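Local coordinates for CAG pathogenicity island protein 13 (Helicobacter pylori, PDB 2G3V) that is of unknown function but is encoded in the cag pathogenicity island, which specifies a type IV secretion system, at residues Lys40-Ile45 with Asn108-Lys113; Lys64-Tyr69 with Ile80-Phe85; Leu119-Pro124 with Lys154-Thr159. One frame throughout, in Å; residues are numbered along the deposited sequence.

Overall arrangement
CagS is modelled as a single all-helical chain, and the three contacts join its helices and loops by apolar packing. Contacts 1 and 3 touch, their centres 12 Å apart: Ile45 CG1 meets Leu119 CD2 at 3.8 Å and Phe109 CE1 meets CE of the selenomethionine Met158 at 3.9 Å. Contact 3 lies closest to the chain's centre, about 5 Å from it. Contact 2, nested in sequence inside the loop that contact 1 closes, sits across that centre from contact 1, 29 Å away between contact centres, its nearest atoms about 7 Å from contact 3. Side chains of helices 35-57 and 82-105 pack at contacts 1 and 3, while contact 2 involves the start of helix 82-105.

Contact 1: residues Lys40-Ile45 with Asn108-Lys113; sequences KIIDQI and NFLFSK
Leu110 lays its two methyl branches against neighbouring isoleucines of helix 35-57. Its CD2 meets Ile41 CG2 at 4.2 Å, while CD1 turns to Ile42 and lies 4.3 Å from Ile42 CG1, so one leucine fork serves two consecutive residues of the helix. The two isoleucines offer different branches: Ile41, whose CB already faces the loop, touches with its beta-branch methyl, whereas Ile42 touches with the methylene of its longer arm. That arm is extended (chi2 180°), which carries CD1 of Ile42 onward past the contacting CG1. The backbones keep their distance, with Ile41 CA and Leu110 CA 8.4 Å apart, and the contact is made wholly by apolar side chains. In this all-helical fold it packs the loop after helix 82-105 against helix 35-57, more than 60 residues earlier. Ile103 of helix 82-105 also packs on Leu110, and Ile45, one turn beyond Ile41, rests on Leu99 and Leu100 of that same helix. Beyond the leucine, the loop is pinned by Ser112, whose N bonds to Asp115 OD2 and whose OG bonds to Phe114 N.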
ATOM      1  N   LYS A  40      -2.688 -13.412  -6.257  1.00  5.70           N
ATOM      2  CA  LYS A  40      -3.834 -12.655  -5.794  1.00  3.95           C
ATOM      3  C   LYS A  40      -3.338 -11.318  -5.232  1.00  3.82           C
ATOM      4  O   LYS A  40      -3.903 -10.253  -5.501  1.00  1.90           O
ATOM      5  CB  LYS A  40      -4.555 -13.437  -4.705  1.00  5.55           C
ATOM      6  CG  LYS A  40      -5.847 -12.801  -4.248  1.00  8.55           C
ATOM      7  CD  LYS A  40      -6.387 -13.487  -3.014  1.00 10.80           C
ATOM      8  CE  LYS A  40      -7.771 -12.949  -2.634  1.00 13.47           C
ATOM      9  NZ  LYS A  40      -7.762 -11.498  -2.277  1.00 14.20           N
ATOM     10  N   ILE A  41      -2.270 -11.383  -4.447  1.00  4.18           N
ATOM     11  CA  ILE A  41      -1.674 -10.188  -3.852  1.00  3.61           C
ATOM     12  C   ILE A  41      -1.094  -9.269  -4.937  1.00  2.39           C
ATOM     13  O   ILE A  41      -1.355  -8.077  -4.936  1.00  1.57           O
ATOM     14  CB  ILE A  41      -0.532 -10.560  -2.871  1.00  2.64           C
ATOM     15  CG1 ILE A  41      -1.035 -11.555  -1.822  1.00  3.50           C
ATOM     16  CG2 ILE A  41       0.044  -9.308  -2.232  1.00  1.49           C
ATOM     17  CD1 ILE A  41      -1.875 -10.969  -0.723  1.00  5.70           C
ATOM     18  N   ILE A  42      -0.313  -9.839  -5.854  1.00  3.25           N
ATOM     19  CA  ILE A  42       0.314  -9.093  -6.955  1.00  2.56           C
ATOM     20  C   ILE A  42      -0.671  -8.350  -7.861  1.00  1.05           C
ATOM     21  O   ILE A  42      -0.445  -7.195  -8.220  1.00  1.05           O
ATOM     22  CB  ILE A  42       1.170 -10.041  -7.816  1.00  3.09           C
ATOM     23  CG1 ILE A  42       2.234 -10.705  -6.925  1.00  2.79           C
ATOM     24  CG2 ILE A  42       1.817  -9.274  -8.979  1.00  3.90           C
ATOM     25  CD1 ILE A  42       3.166 -11.690  -7.672  1.00  3.09           C
ATOM     26  N   ASP A  43      -1.756  -9.009  -8.244  1.00  1.98           N
ATOM     27  CA  ASP A  43      -2.747  -8.363  -9.094  1.00  2.74           C
ATOM     28  C   ASP A  43      -3.399  -7.209  -8.354  1.00  3.87           C
ATOM     29  O   ASP A  43      -3.731  -6.181  -8.956  1.00  5.68           O
ATOM     30  CB  ASP A  43      -3.811  -9.356  -9.532  1.00  4.39           C
ATOM     31  CG  ASP A  43      -3.245 -10.466 -10.380  1.00  4.44           C
ATOM     32  OD1 ASP A  43      -2.143 -10.271 -10.938  1.00  6.49           O
ATOM     33  OD2 ASP A  43      -3.901 -11.523 -10.493  1.00  4.87           O
ATOM     34  N   GLN A  44      -3.564  -7.366  -7.043  1.00  2.64           N
ATOM     35  CA  GLN A  44      -4.157  -6.320  -6.228  1.00  2.24           C
ATOM     36  C   GLN A  44      -3.266  -5.080  -6.163  1.00  1.46           C
ATOM     37  O   GLN A  44      -3.741  -3.948  -6.161  1.00  1.05           O
ATOM     38  CB  GLN A  44      -4.411  -6.826  -4.810  1.00  2.98           C
ATOM     39  CG  GLN A  44      -5.874  -6.987  -4.447  1.00  4.04           C
ATOM     40  CD  GLN A  44      -6.057  -7.348  -2.986  1.00  5.90           C
ATOM     41  OE1 GLN A  44      -5.910  -8.512  -2.588  1.00  4.22           O
ATOM     42  NE2 GLN A  44      -6.360  -6.339  -2.166  1.00  6.68           N
ATOM     43  N   ILE A  45      -1.965  -5.300  -6.090  1.00  2.91           N
ATOM     44  CA  ILE A  45      -1.022  -4.196  -6.046  1.00  2.48           C
ATOM     45  C   ILE A  45      -1.044  -3.492  -7.403  1.00  1.66           C
ATOM     46  O   ILE A  45      -0.980  -2.275  -7.474  1.00  1.05           O
ATOM     47  CB  ILE A  45       0.420  -4.706  -5.726  1.00  3.11           C
ATOM     48  CG1 ILE A  45       0.443  -5.321  -4.320  1.00  4.40           C
ATOM     49  CG2 ILE A  45       1.442  -3.560  -5.846  1.00  1.05           C
ATOM     50  CD1 ILE A  45       1.784  -5.900  -3.908  1.00  2.80           C
ATOM     51  N   ASN A 108      10.887 -14.482  -3.095  1.00  4.36           N
ATOM     52  CA  ASN A 108      10.381 -14.744  -1.744  1.00  2.84           C
ATOM     53  C   ASN A 108       9.862 -13.549  -0.943  1.00  3.52           C
ATOM     54  O   ASN A 108       9.460 -13.701   0.209  1.00  1.93           O
ATOM     55  CB  ASN A 108      11.441 -15.477  -0.920  1.00  1.88           C
ATOM     56  CG  ASN A 108      11.713 -16.875  -1.428  1.00  1.32           C
ATOM     57  OD1 ASN A 108      12.789 -17.431  -1.192  1.00  2.01           O
ATOM     58  ND2 ASN A 108      10.737 -17.462  -2.117  1.00  1.05           N
ATOM     59  N   PHE A 109       9.881 -12.361  -1.534  1.00  5.72           N
ATOM     60  CA  PHE A 109       9.351 -11.192  -0.846  1.00  7.20           C
ATOM     61  C   PHE A 109       7.865 -11.436  -1.060  1.00  8.19           C
ATOM     62  O   PHE A 109       7.427 -11.569  -2.205  1.00 10.21           O
ATOM     63  CB  PHE A 109       9.807  -9.923  -1.554  1.00  9.98           C
ATOM     64  CG  PHE A 109       9.392  -8.669  -0.868  1.00 10.08           C
ATOM     65  CD1 PHE A 109      10.129  -8.176   0.201  1.00 11.18           C
ATOM     66  CD2 PHE A 109       8.237  -7.996  -1.266  1.00 10.76           C
ATOM     67  CE1 PHE A 109       9.721  -7.024   0.873  1.00 12.92           C
ATOM     68  CE2 PHE A 109       7.817  -6.845  -0.605  1.00 12.65           C
ATOM     69  CZ  PHE A 109       8.558  -6.355   0.468  1.00 12.91           C
ATOM     70  N   LEU A 110       7.095 -11.496   0.020  1.00  7.81           N
ATOM     71  CA  LEU A 110       5.664 -11.818  -0.065  1.00  9.89           C
ATOM     72  C   LEU A 110       5.653 -13.346   0.045  1.00  9.36           C
ATOM     73  O   LEU A 110       5.089 -14.054  -0.793  1.00 10.43           O
ATOM     74  CB  LEU A 110       5.048 -11.425  -1.415  1.00  9.90           C
ATOM     75  CG  LEU A 110       4.844  -9.964  -1.806  1.00 11.35           C
ATOM     76  CD1 LEU A 110       4.153  -9.939  -3.174  1.00 11.19           C
ATOM     77  CD2 LEU A 110       3.999  -9.237  -0.763  1.00  8.61           C
ATOM     78  N   PHE A 111       6.299 -13.817   1.103  1.00  8.55           N
ATOM     79  CA  PHE A 111       6.486 -15.221   1.429  1.00  6.27           C
ATOM     80  C   PHE A 111       5.256 -15.865   2.075  1.00  7.28           C
ATOM     81  O   PHE A 111       4.822 -16.954   1.680  1.00  8.60           O
ATOM     82  CB  PHE A 111       7.679 -15.313   2.388  1.00  4.60           C
ATOM     83  CG  PHE A 111       8.351 -16.663   2.427  1.00  4.80           C
ATOM     84  CD1 PHE A 111       8.985 -17.178   1.296  1.00  2.06           C
ATOM     85  CD2 PHE A 111       8.402 -17.392   3.615  1.00  4.48           C
ATOM     86  CE1 PHE A 111       9.665 -18.388   1.345  1.00  2.23           C
ATOM     87  CE2 PHE A 111       9.081 -18.619   3.681  1.00  4.01           C
ATOM     88  CZ  PHE A 111       9.717 -19.116   2.541  1.00  3.73           C
ATOM     89  N   SER A 112       4.691 -15.189   3.069  1.00  6.85           N
ATOM     90  CA  SER A 112       3.546 -15.725   3.791  1.00  5.20           C
ATOM     91  C   SER A 112       2.351 -14.815   3.713  1.00  6.15           C
ATOM     92  O   SER A 112       2.368 -13.806   3.009  1.00  5.59           O
ATOM     93  CB  SER A 112       3.898 -15.884   5.257  1.00  6.35           C
ATOM     94  OG  SER A 112       3.996 -14.601   5.864  1.00  4.77           O
ATOM     95  N   LYS A 113       1.313 -15.171   4.469  1.00  6.19           N
ATOM     96  CA  LYS A 113       0.099 -14.375   4.498  1.00  6.18           C
ATOM     97  C   LYS A 113       0.289 -13.100   5.318  1.00  6.75           C
ATOM     98  O   LYS A 113      -0.470 -12.145   5.152  1.00  7.94           O
ATOM     99  CB  LYS A 113      -1.067 -15.198   5.050  1.00  7.15           C
ATOM    100  CG  LYS A 113      -1.642 -16.193   4.034  1.00  4.91           C
ATOM    101  CD  LYS A 113      -2.855 -16.939   4.578  1.00  6.66           C
ATOM    102  CE  LYS A 113      -3.422 -17.944   3.570  1.00  4.80           C
ATOM    103  NZ  LYS A 113      -4.726 -18.520   3.991  1.00  3.22           N
TER

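Contact 2: residues Lys64-Tyr69 with Ile80-Phe85; sequences KVLRNY and IGVDKF
Leu66 crosses from helix 59-69 to the start of helix 82-105. From CB, directed at the opposite segment, the chain runs to CG, which swings away from the carbonyl carbon (chi1 -76°) and so aims the fork at the Phe85 ring; there it divides into two methyls with different tasks. CD2 sits over one face of the Phe85 ring, 3.9 Å from its centroid and 14° off the ring normal, a CH-pi contact displaced slightly toward the rim. CD1 comes down nearer the ring's margin, 3.7 Å from Phe85 CD2, and also reaches Val82, whose CG1 lies 4.1 Å from Leu66 CD1. The leucine fork thus spans Val82 and Phe85, both in the first turn of helix 82-105.

Gly81 is the N-cap of that helix, and its O accepts from Lys84 N at 3.3 Å, closing the first turn. Its phi is positive, a backbone shape in which a CB would press on the carbonyl O of Ile80, a strain glycine avoids. Phe85 is buried further by Val76 of helix 73-79 and by Met139 and Ile143 of helix 136-149; Tyr73 touches Leu66. On helix 59-69, the Asn68 side chain folds back on its own backbone, ND2 giving a hydrogen bond of 2.9 Å to Lys64 O with an N-H...O angle of 144°, the donor tilted slightly from the carbonyl plane. Val65, next to Leu66, turns instead to Phe51 and Met55 of helix 35-57, and its CG1 covers one face of the Tyr69 ring. Helix 73-79 links the two helices in sequence; this is interhelical packing of an all-alpha fold, a leucine of one helix set on an aromatic face near the N-terminal end of another.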
ATOM      1  N   LYS A  64     -14.289  12.207 -10.409  1.00  5.76           N
ATOM      2  CA  LYS A  64     -15.294  11.158 -10.479  1.00  4.94           C
ATOM      3  C   LYS A  64     -15.188  10.189  -9.311  1.00  3.39           C
ATOM      4  O   LYS A  64     -16.200   9.656  -8.839  1.00  2.39           O
ATOM      5  CB  LYS A  64     -15.174  10.397 -11.805  1.00  5.20           C
ATOM      6  CG  LYS A  64     -16.059   9.177 -11.851  1.00  7.14           C
ATOM      7  CD  LYS A  64     -15.745   8.278 -13.018  1.00  9.82           C
ATOM      8  CE  LYS A  64     -16.344   6.895 -12.782  1.00  9.76           C
ATOM      9  NZ  LYS A  64     -15.813   6.280 -11.532  1.00 10.66           N
ATOM     10  N   VAL A  65     -13.968   9.965  -8.840  1.00  1.69           N
ATOM     11  CA  VAL A  65     -13.760   9.064  -7.707  1.00  2.05           C
ATOM     12  C   VAL A  65     -14.155   9.747  -6.384  1.00  1.76           C
ATOM     13  O   VAL A  65     -14.723   9.110  -5.492  1.00  1.05           O
ATOM     14  CB  VAL A  65     -12.272   8.558  -7.666  1.00  1.05           C
ATOM     15  CG1 VAL A  65     -11.990   7.792  -6.382  1.00  1.05           C
ATOM     16  CG2 VAL A  65     -11.997   7.652  -8.875  1.00  1.05           C
ATOM     17  N   LEU A  66     -13.874  11.042  -6.281  1.00  1.05           N
ATOM     18  CA  LEU A  66     -14.204  11.806  -5.084  1.00  1.05           C
ATOM     19  C   LEU A  66     -15.720  11.937  -4.835  1.00  1.48           C
ATOM     20  O   LEU A  66     -16.171  11.963  -3.692  1.00  1.05           O
ATOM     21  CB  LEU A  66     -13.538  13.193  -5.150  1.00  1.05           C
ATOM     22  CG  LEU A  66     -12.028  13.153  -4.860  1.00  1.05           C
ATOM     23  CD1 LEU A  66     -11.394  14.505  -4.997  1.00  1.05           C
ATOM     24  CD2 LEU A  66     -11.817  12.601  -3.447  1.00  1.05           C
ATOM     25  N   ARG A  67     -16.496  11.991  -5.914  1.00  1.54           N
ATOM     26  CA  ARG A  67     -17.944  12.103  -5.833  1.00  2.65           C
ATOM     27  C   ARG A  67     -18.606  10.797  -5.401  1.00  3.49           C
ATOM     28  O   ARG A  67     -19.665  10.798  -4.756  1.00  3.30           O
ATOM     29  CB  ARG A  67     -18.532  12.528  -7.192  1.00  3.20           C
ATOM     30  CG  ARG A  67     -18.242  13.961  -7.610  1.00  4.37           C
ATOM     31  CD  ARG A  67     -18.982  14.301  -8.890  1.00  5.93           C
ATOM     32  NE  ARG A  67     -18.683  15.641  -9.403  1.00  5.59           N
ATOM     33  CZ  ARG A  67     -19.191  16.773  -8.923  1.00  7.00           C
ATOM     34  NH1 ARG A  67     -20.035  16.750  -7.896  1.00 10.06           N
ATOM     35  NH2 ARG A  67     -18.873  17.930  -9.486  1.00  5.16           N
ATOM     36  N   ASN A  68     -17.979   9.683  -5.753  1.00  2.66           N
ATOM     37  CA  ASN A  68     -18.531   8.388  -5.414  1.00  3.19           C
ATOM     38  C   ASN A  68     -17.951   7.723  -4.182  1.00  3.35           C
ATOM     39  O   ASN A  68     -18.527   6.768  -3.680  1.00  2.35           O
ATOM     40  CB  ASN A  68     -18.393   7.452  -6.610  1.00  4.27           C
ATOM     41  CG  ASN A  68     -19.315   7.828  -7.734  1.00  2.44           C
ATOM     42  OD1 ASN A  68     -20.525   7.718  -7.606  1.00  6.88           O
ATOM     43  ND2 ASN A  68     -18.755   8.293  -8.837  1.00  2.59           N
ATOM     44  N   TYR A  69     -16.815   8.210  -3.695  1.00  4.91           N
ATOM     45  CA  TYR A  69     -16.191   7.617  -2.514  1.00  4.29           C
ATOM     46  C   TYR A  69     -16.393   8.436  -1.249  1.00  5.42           C
ATOM     47  O   TYR A  69     -16.692   7.883  -0.187  1.00  4.98           O
ATOM     48  CB  TYR A  69     -14.682   7.426  -2.718  1.00  4.17           C
ATOM     49  CG  TYR A  69     -14.279   6.310  -3.669  1.00  3.61           C
ATOM     50  CD1 TYR A  69     -13.169   5.502  -3.382  1.00  3.05           C
ATOM     51  CD2 TYR A  69     -14.970   6.087  -4.865  1.00  3.89           C
ATOM     52  CE1 TYR A  69     -12.752   4.503  -4.255  1.00  1.47           C
ATOM     53  CE2 TYR A  69     -14.559   5.085  -5.759  1.00  3.30           C
ATOM     54  CZ  TYR A  69     -13.443   4.298  -5.442  1.00  2.46           C
ATOM     55  OH  TYR A  69     -12.994   3.316  -6.287  1.00  1.05           O
ATOM     56  N   ILE A  80     -10.244  20.329   1.272  1.00  6.71           N
ATOM     57  CA  ILE A  80      -8.995  19.734   0.815  1.00  6.33           C
ATOM     58  C   ILE A  80      -8.615  20.064  -0.631  1.00  5.54           C
ATOM     59  O   ILE A  80      -7.507  20.506  -0.890  1.00  3.61           O
ATOM     60  CB  ILE A  80      -9.042  18.205   1.036  1.00  6.78           C
ATOM     61  CG1 ILE A  80      -9.490  17.923   2.474  1.00  7.86           C
ATOM     62  CG2 ILE A  80      -7.665  17.580   0.823  1.00  5.98           C
ATOM     63  CD1 ILE A  80      -9.857  16.479   2.763  1.00  6.30           C
ATOM     64  N   GLY A  81      -9.526  19.854  -1.573  1.00  8.41           N
ATOM     65  CA  GLY A  81      -9.211  20.162  -2.964  1.00  8.33           C
ATOM     66  C   GLY A  81      -8.503  19.046  -3.718  1.00  8.23           C
ATOM     67  O   GLY A  81      -7.711  18.289  -3.149  1.00  7.37           O
ATOM     68  N   VAL A  82      -8.786  18.954  -5.011  1.00  8.62           N
ATOM     69  CA  VAL A  82      -8.191  17.929  -5.855  1.00  8.92           C
ATOM     70  C   VAL A  82      -6.677  18.029  -5.934  1.00  9.58           C
ATOM     71  O   VAL A  82      -5.989  17.035  -6.182  1.00 10.52           O
ATOM     72  CB  VAL A  82      -8.748  18.008  -7.279  1.00  7.50           C
ATOM     73  CG1 VAL A  82     -10.224  17.720  -7.267  1.00  6.84           C
ATOM     74  CG2 VAL A  82      -8.464  19.388  -7.874  1.00  5.12           C
ATOM     75  N   ASP A  83      -6.164  19.230  -5.726  1.00 10.75           N
ATOM     76  CA  ASP A  83      -4.731  19.470  -5.790  1.00 13.11           C
ATOM     77  C   ASP A  83      -3.913  18.677  -4.770  1.00 13.12           C
ATOM     78  O   ASP A  83      -2.789  18.241  -5.066  1.00 13.70           O
ATOM     79  CB  ASP A  83      -4.456  20.979  -5.652  1.00 15.58           C
ATOM     80  CG  ASP A  83      -5.400  21.670  -4.662  1.00 16.61           C
ATOM     81  OD1 ASP A  83      -5.089  21.676  -3.447  1.00 17.64           O
ATOM     82  OD2 ASP A  83      -6.456  22.199  -5.102  1.00 16.98           O
ATOM     83  N   LYS A  84      -4.473  18.480  -3.578  1.00 10.64           N
ATOM     84  CA  LYS A  84      -3.771  17.746  -2.532  1.00  9.89           C
ATOM     85  C   LYS A  84      -3.930  16.237  -2.741  1.00  9.26           C
ATOM     86  O   LYS A  84      -3.038  15.444  -2.422  1.00  9.61           O
ATOM     87  CB  LYS A  84      -4.311  18.146  -1.150  1.00 12.57           C
ATOM     88  CG  LYS A  84      -3.343  17.877  -0.000  1.00 13.00           C
ATOM     89  CD  LYS A  84      -3.970  18.122   1.356  1.00 15.38           C
ATOM     90  CE  LYS A  84      -4.460  19.555   1.529  1.00 15.24           C
ATOM     91  NZ  LYS A  84      -3.349  20.532   1.524  1.00 15.96           N
ATOM     92  N   PHE A  85      -5.080  15.840  -3.272  1.00  8.00           N
ATOM     93  CA  PHE A  85      -5.337  14.429  -3.525  1.00  5.22           C
ATOM     94  C   PHE A  85      -4.408  13.937  -4.612  1.00  3.99           C
ATOM     95  O   PHE A  85      -3.812  12.870  -4.493  1.00  1.05           O
ATOM     96  CB  PHE A  85      -6.790  14.216  -3.950  1.00  2.89           C
ATOM     97  CG  PHE A  85      -7.722  14.062  -2.804  1.00  2.18           C
ATOM     98  CD1 PHE A  85      -7.664  12.924  -1.999  1.00  3.90           C
ATOM     99  CD2 PHE A  85      -8.646  15.048  -2.506  1.00  1.15           C
ATOM    100  CE1 PHE A  85      -8.525  12.771  -0.911  1.00  2.59           C
ATOM    101  CE2 PHE A  85      -9.505  14.904  -1.429  1.00  1.76           C
ATOM    102  CZ  PHE A  85      -9.446  13.760  -0.625  1.00  1.30           C
TER

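Contact 3: residues Leu119-Pro124 with Lys154-Thr159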
ATOM      1  N   LEU A 119      -0.188  -4.263   2.055  1.00  4.98           N
ATOM      2  CA  LEU A 119      -1.353  -3.703   1.379  1.00  5.38           C
ATOM      3  C   LEU A 119      -1.977  -2.580   2.202  1.00  8.42           C
ATOM      4  O   LEU A 119      -2.508  -1.604   1.647  1.00  3.16           O
ATOM      5  CB  LEU A 119      -2.393  -4.797   1.122  1.00  5.09           C
ATOM      6  CG  LEU A 119      -1.955  -5.948   0.213  1.00  6.49           C
ATOM      7  CD1 LEU A 119      -2.989  -7.062   0.253  1.00  6.21           C
ATOM      8  CD2 LEU A 119      -1.763  -5.442  -1.208  1.00  3.76           C
ATOM      9  N   GLY A 120      -1.912  -2.683   3.529  1.00  4.11           N
ATOM     10  CA  GLY A 120      -2.472  -1.671   4.410  1.00  3.79           C
ATOM     11  C   GLY A 120      -1.966  -0.250   4.185  1.00  3.35           C
ATOM     12  O   GLY A 120      -2.557   0.722   4.661  1.00  4.73           O
ATOM     13  N   ILE A 121      -0.871  -0.111   3.457  1.00  2.50           N
ATOM     14  CA  ILE A 121      -0.348   1.210   3.180  1.00  1.72           C
ATOM     15  C   ILE A 121      -1.167   1.907   2.104  1.00  1.05           C
ATOM     16  O   ILE A 121      -1.322   3.124   2.124  1.00  1.05           O
ATOM     17  CB  ILE A 121       1.108   1.125   2.714  1.00  3.66           C
ATOM     18  CG1 ILE A 121       1.976   0.663   3.881  1.00  3.36           C
ATOM     19  CG2 ILE A 121       1.579   2.472   2.157  1.00  3.31           C
ATOM     20  CD1 ILE A 121       3.412   0.435   3.501  1.00  6.03           C
ATOM     21  N   PHE A 122      -1.722   1.125   1.186  1.00  1.68           N
ATOM     22  CA  PHE A 122      -2.459   1.687   0.066  1.00  2.69           C
ATOM     23  C   PHE A 122      -3.976   1.693   0.165  1.00  2.78           C
ATOM     24  O   PHE A 122      -4.623   2.533  -0.455  1.00  2.23           O
ATOM     25  CB  PHE A 122      -2.018   0.971  -1.212  1.00  3.39           C
ATOM     26  CG  PHE A 122      -0.524   0.817  -1.328  1.00  3.63           C
ATOM     27  CD1 PHE A 122       0.280   1.903  -1.649  1.00  4.77           C
ATOM     28  CD2 PHE A 122       0.088  -0.398  -1.018  1.00  4.08           C
ATOM     29  CE1 PHE A 122       1.674   1.791  -1.650  1.00  3.53           C
ATOM     30  CE2 PHE A 122       1.488  -0.523  -1.016  1.00  4.01           C
ATOM     31  CZ  PHE A 122       2.277   0.574  -1.328  1.00  4.15           C
ATOM     32  N   LEU A 123      -4.537   0.771   0.941  1.00  2.72           N
ATOM     33  CA  LEU A 123      -5.992   0.657   1.100  1.00  4.21           C
ATOM     34  C   LEU A 123      -6.786   1.927   1.468  1.00  4.75           C
ATOM     35  O   LEU A 123      -7.866   2.156   0.935  1.00  3.92           O
ATOM     36  CB  LEU A 123      -6.307  -0.465   2.101  1.00  4.41           C
ATOM     37  CG  LEU A 123      -6.540  -1.883   1.546  1.00  2.83           C
ATOM     38  CD1 LEU A 123      -5.854  -2.060   0.224  1.00  3.56           C
ATOM     39  CD2 LEU A 123      -6.046  -2.927   2.553  1.00  2.17           C
ATOM     40  N   PRO A 124      -6.263   2.768   2.376  1.00  4.42           N
ATOM     41  CA  PRO A 124      -6.932   4.015   2.805  1.00  3.92           C
ATOM     42  C   PRO A 124      -7.208   5.018   1.675  1.00  2.32           C
ATOM     43  O   PRO A 124      -8.021   5.929   1.818  1.00  1.05           O
ATOM     44  CB  PRO A 124      -5.958   4.595   3.831  1.00  1.05           C
ATOM     45  CG  PRO A 124      -5.334   3.386   4.408  1.00  4.08           C
ATOM     46  CD  PRO A 124      -5.059   2.532   3.191  1.00  5.84           C
ATOM     47  N   LYS A 154      11.834   5.752   1.857  1.00 20.04           N
ATOM     48  CA  LYS A 154      12.330   4.759   0.900  1.00 18.62           C
ATOM     49  C   LYS A 154      11.879   3.358   1.280  1.00 18.02           C
ATOM     50  O   LYS A 154      12.691   2.531   1.696  1.00 18.42           O
ATOM     51  CB  LYS A 154      13.866   4.786   0.842  1.00 18.86           C
ATOM     52  CG  LYS A 154      14.506   6.167   0.657  1.00 18.07           C
ATOM     53  CD  LYS A 154      14.791   6.490  -0.802  1.00 19.42           C
ATOM     54  CE  LYS A 154      13.510   6.766  -1.578  1.00 20.06           C
ATOM     55  NZ  LYS A 154      13.779   7.159  -2.990  1.00 20.44           N
ATOM     56  N   LEU A 155      10.582   3.093   1.178  1.00 17.19           N
ATOM     57  CA  LEU A 155      10.069   1.757   1.492  1.00 16.34           C
ATOM     58  C   LEU A 155      10.265   0.857   0.261  1.00 15.63           C
ATOM     59  O   LEU A 155      10.293   1.342  -0.878  1.00 16.08           O
ATOM     60  CB  LEU A 155       8.571   1.813   1.834  1.00 16.84           C
ATOM     61  CG  LEU A 155       8.049   2.495   3.109  1.00 16.54           C
ATOM     62  CD1 LEU A 155       6.565   2.798   2.930  1.00 15.71           C
ATOM     63  CD2 LEU A 155       8.280   1.612   4.332  1.00 16.16           C
ATOM     64  N   PHE A 156      10.426  -0.441   0.492  1.00 14.50           N
ATOM     65  CA  PHE A 156      10.577  -1.416  -0.596  1.00 14.33           C
ATOM     66  C   PHE A 156      11.869  -1.390  -1.406  1.00 14.35           C
ATOM     67  O   PHE A 156      12.016  -2.136  -2.365  1.00 12.86           O
ATOM     68  CB  PHE A 156       9.389  -1.295  -1.547  1.00 12.25           C
ATOM     69  CG  PHE A 156       8.063  -1.283  -0.848  1.00 10.81           C
ATOM     70  CD1 PHE A 156       7.725  -2.295   0.056  1.00 10.91           C
ATOM     71  CD2 PHE A 156       7.150  -0.268  -1.087  1.00  8.85           C
ATOM     72  CE1 PHE A 156       6.486  -2.290   0.712  1.00  9.14           C
ATOM     73  CE2 PHE A 156       5.916  -0.254  -0.443  1.00  9.60           C
ATOM     74  CZ  PHE A 156       5.582  -1.270   0.461  1.00  7.93           C
ATOM     75  N   VAL A 157      12.808  -0.535  -1.021  1.00 17.06           N
ATOM     76  CA  VAL A 157      14.089  -0.439  -1.711  1.00 18.31           C
ATOM     77  C   VAL A 157      15.020  -1.410  -1.001  1.00 19.36           C
ATOM     78  O   VAL A 157      15.604  -1.075   0.027  1.00 20.82           O
ATOM     79  CB  VAL A 157      14.665   0.992  -1.613  1.00 18.23           C
ATOM     80  CG1 VAL A 157      16.000   1.077  -2.340  1.00 16.66           C
ATOM     81  CG2 VAL A 157      13.677   1.981  -2.196  1.00 18.69           C
HETATM   82  N   MSE A 158      15.158  -2.609  -1.545  1.00 20.48           N
HETATM   83  CA  MSE A 158      15.995  -3.630  -0.924  1.00 23.21           C
HETATM   84  C   MSE A 158      17.502  -3.425  -1.057  1.00 24.20           C
HETATM   85  O   MSE A 158      17.982  -2.770  -1.979  1.00 23.83           O
HETATM   86  CB  MSE A 158      15.637  -5.016  -1.478  1.00 23.96           C
HETATM   87  CG  MSE A 158      14.143  -5.288  -1.577  1.00 25.22           C
HETATM   88 SE   MSE A 158      13.160  -4.820   0.007  1.00 27.55          SE
HETATM   89  CE  MSE A 158      13.539  -6.370   1.089  1.00 27.64           C
ATOM     90  N   THR A 159      18.238  -4.004  -0.112  1.00 26.08           N
ATOM     91  CA  THR A 159      19.695  -3.941  -0.098  1.00 27.05           C
ATOM     92  C   THR A 159      20.178  -5.359  -0.387  1.00 27.53           C
ATOM     93  O   THR A 159      19.396  -6.308  -0.301  1.00 26.84           O
ATOM     94  CB  THR A 159      20.225  -3.518   1.278  1.00 26.50           C
ATOM     95  OG1 THR A 159      19.973  -4.562   2.225  1.00 27.12           O
ATOM     96  CG2 THR A 159      19.543  -2.237   1.739  1.00 27.21           C
TER
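Two loops of the all-alpha fold meet here through four buried side chains: the connection after helix 82-105 brings Ile121 and Phe122, and the one leading into helix 160-168 brings Leu155 and Phe156. Among the aliphatic contacts, Ile121 and Leu155 reach toward each other tip to tip, their CD1 methyls 4.0 Å apart. With CD1 anti to CA (chi2 175°), the Ile121 chain is straight and its last carbon also meets Phe156 CZ, at 4.1 Å, so a single methyl bridges both partners. It approaches the Phe156 ring obliquely.

The aromatic pair comes from opposite directions, with Phe156 CE2 near the plane of the Phe122 ring at its edge, 3.8 Å from Phe122 CZ. Each ring also has a face covered from its own segment: Ile121 CG2 lies over one face of Phe122, and Leu155 CB over one face of Phe156. Leu99 of helix 82-105 packs on both phenylalanines, while Met48 and Phe52 of helix 35-57 touch Phe122.

Polar bonds hold the backbone beside this packing. Tyr146 OH is hydrogen-bonded to Ile121 O, and Leu119 O accepts from both Phe122 N and Leu123 N, the former at 2.9 Å.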